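Side-chain contacts in bifunctional protein FolD (Thermus thermophilus, PDB 6V6Y), which probably oxidises 5,10-methylenetetrahydrofolate with NADP(+) and then hydrolyses the methenyl product to 10-formyltetrahydrofolate: residues A14-E17 and E18-A21; H120-N123 and V124-W128. All coordinates share one frame; numbering follows the deposited sequence.

Both contacts are local, so neither closes a loop of its own. Each runs round one or two turns of a single helix. Coming from the N terminus, contact 1 lies in helix 8-24, in the catalytic domain. Its side chains join that helix to helices 41-57, 137-148 and 257-276. Contact 2 opens only after contact 1 has ended, so the two are in series and neither nest nor cross. It takes in the N-cap and nearly all of helix 121-129, in the NAD(P)-binding domain, and faces both helix 168-177 and the second subunit. The centres lie about 26 Å apart, and the nearest atoms about 17 Å.

Contact 1 (A14-E17 and E18-A21); sequences AVYE and EIRA
In helix 8-24, Glu17 and Arg20 form a salt bridge between residues three apart. As modelled, Glu17 OE1 accepts from Arg20 NH2 at 2.9 Å and 169°, though the place of NH2 is less sure. The acid meets the edge of the guanidinium, but the two planes are turned 48° apart, so this is a one-oxygen grip and not a flat two-pronged pair. Glu17 reaches it with chi1 at -132°, off the staggered positions, and a bend at chi2. Arg20 bends at chi3, which carries its guanidinium back over the previous turn. There Tyr16 CB lies 3.5 Å above one face of the Arg20 guanidinium, offset toward its rim. The stem is close too: Arg20 CG is 3.2 Å from Tyr16 O, which also accepts the backbone bond from Arg20 N at 2.9 Å. On the buried side, Val15 CG1 touches Ile19 CD1 at 3.9 Å. Ile19 CD1 also sits at the edge of the Tyr16 ring, 4.3 Å from Tyr16 CD1. Met264 and Met266 of helix 257-276 touch Val15 and Ile19 respectively, and Leu57 of helix 41-57 touches Tyr16, Ile19 and Arg20. Glu13 OE1 also pairs with Arg20 NH2 as a salt bridge, under the same caution, and Glu18 turns to Arg144 of helix 137-148. A leucine in place of Arg20 would probably leave the neighbouring carboxylates of Glu13 and Glu17 without their shared positive charge. One guanidinium thus probably offsets the repulsion between two acids on the same helix face.

Contact 2 (H120-N123 and V124-W128); sequences HPLN and VGRLW
Leu122 and Arg126 lie side by side, one turn apart in helix 121-129, with their side chains pointing the same way. Leu122 CD1 meets Arg126 CG at 3.9 Å. With CG anti to the backbone N (chi1 166°), Leu122 swings this methyl forward along the helix, although its CB starts out away from the following turn. Arg126 has its CG beside its own backbone N and bends at chi2 (-73°), then runs straight through chi3. Arg126 CG rests 3.3 Å from Leu122 O, the carbonyl that accepts the backbone bond from Arg126 N. The guanidinium forms a salt bridge through NE with Glu108 of the second subunit, while NH1 bonds to Lys132 O. Val124 presses CG2 against His120 O at 3.5 Å, and Val124 N donates to that same oxygen at 3.0 Å. His120 is the N-cap. His120 ND1 accepts from Leu122 N at 3.0 Å, with the donor in the ring plane, so the ring edge caps the first turn. Pro121 CD lies 3.2 Å above one face of the His120 ring, toward its rim, and probably limits how the imidazole can turn. Pro121 O takes a short bond of 2.7 Å from Gly125 N. Asn123 is buried, but its amide is satisfied at both ends: OD1 accepts from Leu134 N, and ND2 donates to Asp115 OD2 and Pro112 O. Further along, Leu127 packs on Pro170 and Leu174 of helix 168-177, while Trp128 touches Leu176 there and stacks on Trp128 of the second subunit, so the helix lies between helix 168-177 and the second subunit.

Contact 1 (A14-E17 and E18-A21)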
# COMPACT_ATOMS: atom_id res chain seq x y z
N ALA A 14 -2.19 19.50 -20.90
CA ALA A 14 -1.34 18.50 -21.55
C ALA A 14 -1.97 17.11 -21.48
O ALA A 14 -1.86 16.33 -22.44
CB ALA A 14 0.06 18.50 -20.94
N VAL A 15 -2.65 16.77 -20.38
CA VAL A 15 -3.35 15.48 -20.32
C VAL A 15 -4.50 15.44 -21.32
O VAL A 15 -4.71 14.43 -22.00
CB VAL A 15 -3.86 15.17 -18.90
CG1 VAL A 15 -4.68 13.84 -18.90
CG2 VAL A 15 -2.72 15.11 -17.88
N TYR A 16 -5.27 16.53 -21.39
CA TYR A 16 -6.44 16.57 -22.27
C TYR A 16 -6.03 16.50 -23.73
O TYR A 16 -6.71 15.86 -24.54
CB TYR A 16 -7.24 17.84 -22.01
CG TYR A 16 -7.98 17.82 -20.68
CD1 TYR A 16 -8.54 16.65 -20.18
CD2 TYR A 16 -8.09 18.98 -19.92
CE1 TYR A 16 -9.21 16.64 -18.96
CE2 TYR A 16 -8.76 18.98 -18.71
CZ TYR A 16 -9.32 17.82 -18.24
OH TYR A 16 -9.98 17.84 -17.04
N GLU A 17 -4.93 17.17 -24.09
CA GLU A 17 -4.37 17.06 -25.43
C GLU A 17 -4.00 15.61 -25.75
O GLU A 17 -4.30 15.11 -26.84
CB GLU A 17 -3.15 17.98 -25.54
CG GLU A 17 -3.09 18.87 -26.78
CD GLU A 17 -4.42 19.51 -27.15
OE1 GLU A 17 -5.02 20.21 -26.29
OE2 GLU A 17 -4.85 19.32 -28.31
N GLU A 18 -3.35 14.92 -24.80
CA GLU A 18 -3.05 13.50 -24.99
C GLU A 18 -4.31 12.68 -25.21
O GLU A 18 -4.33 11.75 -26.04
CB GLU A 18 -2.27 12.95 -23.79
CG GLU A 18 -0.77 13.19 -23.89
CD GLU A 18 -0.03 13.12 -22.56
OE1 GLU A 18 0.96 13.88 -22.40
OE2 GLU A 18 -0.42 12.32 -21.68
N ILE A 19 -5.38 12.99 -24.47
CA ILE A 19 -6.62 12.22 -24.58
C ILE A 19 -7.27 12.46 -25.95
O ILE A 19 -7.64 11.51 -26.65
CB ILE A 19 -7.57 12.55 -23.42
CG1 ILE A 19 -7.04 11.98 -22.10
CG2 ILE A 19 -8.99 12.03 -23.72
CD1 ILE A 19 -7.81 12.46 -20.86
N ARG A 20 -7.42 13.73 -26.34
CA ARG A 20 -8.05 14.02 -27.63
C ARG A 20 -7.30 13.33 -28.77
O ARG A 20 -7.93 12.76 -29.68
CB ARG A 20 -8.11 15.54 -27.86
CG ARG A 20 -8.92 16.27 -26.80
CD ARG A 20 -9.10 17.74 -27.13
NE ARG A 20 -8.14 18.61 -26.46
CZ ARG A 20 -8.43 19.37 -25.40
NH1 ARG A 20 -9.65 19.36 -24.88
NH2 ARG A 20 -7.49 20.15 -24.86
N ALA A 21 -5.97 13.34 -28.72
CA ALA A 21 -5.17 12.70 -29.76
C ALA A 21 -5.47 11.22 -29.85
O ALA A 21 -5.60 10.67 -30.95
CB ALA A 21 -3.68 12.92 -29.50

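Contact 2 (H120-N123 and V124-W128)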
# COMPACT_ATOMS: atom_id res chain seq x y z
N HIS A 120 -11.16 -0.16 -5.71
CA HIS A 120 -11.37 -1.59 -5.54
C HIS A 120 -10.09 -2.25 -5.02
O HIS A 120 -8.99 -1.96 -5.52
CB HIS A 120 -11.80 -2.23 -6.86
CG HIS A 120 -12.25 -3.65 -6.71
ND1 HIS A 120 -11.38 -4.68 -6.45
CD2 HIS A 120 -13.49 -4.20 -6.78
CE1 HIS A 120 -12.05 -5.81 -6.37
NE2 HIS A 120 -13.33 -5.55 -6.56
N PRO A 121 -10.18 -3.12 -4.01
CA PRO A 121 -8.95 -3.66 -3.41
C PRO A 121 -8.03 -4.33 -4.42
O PRO A 121 -6.82 -4.37 -4.19
CB PRO A 121 -9.47 -4.65 -2.36
CG PRO A 121 -10.90 -4.97 -2.79
CD PRO A 121 -11.39 -3.67 -3.38
N LEU A 122 -8.56 -4.82 -5.55
CA LEU A 122 -7.68 -5.36 -6.59
C LEU A 122 -6.84 -4.27 -7.24
O LEU A 122 -5.67 -4.49 -7.57
CB LEU A 122 -8.49 -6.12 -7.65
CG LEU A 122 -7.76 -6.46 -8.98
CD1 LEU A 122 -6.49 -7.29 -8.75
CD2 LEU A 122 -8.66 -7.17 -10.01
N ASN A 123 -7.41 -3.08 -7.42
CA ASN A 123 -6.60 -1.98 -7.94
C ASN A 123 -5.64 -1.46 -6.88
O ASN A 123 -4.49 -1.12 -7.20
CB ASN A 123 -7.50 -0.87 -8.46
CG ASN A 123 -8.16 -1.26 -9.78
OD1 ASN A 123 -7.49 -1.79 -10.67
ND2 ASN A 123 -9.46 -1.00 -9.90
N VAL A 124 -6.08 -1.38 -5.63
CA VAL A 124 -5.16 -1.01 -4.56
C VAL A 124 -4.01 -2.00 -4.49
O VAL A 124 -2.84 -1.62 -4.39
CB VAL A 124 -5.90 -0.91 -3.22
CG1 VAL A 124 -4.93 -0.44 -2.10
CG2 VAL A 124 -7.10 0.02 -3.35
N GLY A 125 -4.34 -3.30 -4.60
CA GLY A 125 -3.32 -4.32 -4.46
C GLY A 125 -2.36 -4.34 -5.63
O GLY A 125 -1.15 -4.56 -5.46
N ARG A 126 -2.87 -4.07 -6.84
CA ARG A 126 -1.97 -3.95 -7.98
C ARG A 126 -1.03 -2.76 -7.82
O ARG A 126 0.14 -2.83 -8.21
CB ARG A 126 -2.78 -3.84 -9.27
CG ARG A 126 -3.31 -5.19 -9.78
CD ARG A 126 -2.19 -6.05 -10.36
NE ARG A 126 -2.69 -7.35 -10.83
CZ ARG A 126 -3.24 -7.55 -12.03
NH1 ARG A 126 -3.36 -6.54 -12.89
NH2 ARG A 126 -3.67 -8.77 -12.37
N LEU A 127 -1.52 -1.66 -7.25
CA LEU A 127 -0.70 -0.46 -7.09
C LEU A 127 0.49 -0.74 -6.19
O LEU A 127 1.64 -0.43 -6.54
CB LEU A 127 -1.54 0.68 -6.51
CG LEU A 127 -1.01 2.11 -6.52
CD1 LEU A 127 -2.20 3.02 -6.28
CD2 LEU A 127 0.06 2.37 -5.46
N TRP A 128 0.23 -1.28 -5.01
CA TRP A 128 1.28 -1.55 -4.04
C TRP A 128 2.15 -2.74 -4.42
O TRP A 128 3.29 -2.82 -3.96
CB TRP A 128 0.67 -1.72 -2.65
CG TRP A 128 0.42 -0.36 -2.01
CD1 TRP A 128 -0.78 0.29 -1.91
CD2 TRP A 128 1.40 0.52 -1.42
NE1 TRP A 128 -0.61 1.50 -1.28
CE2 TRP A 128 0.71 1.67 -0.98
CE3 TRP A 128 2.78 0.43 -1.22
CZ2 TRP A 128 1.37 2.73 -0.34
CZ3 TRP A 128 3.44 1.48 -0.58
CH2 TRP A 128 2.73 2.62 -0.15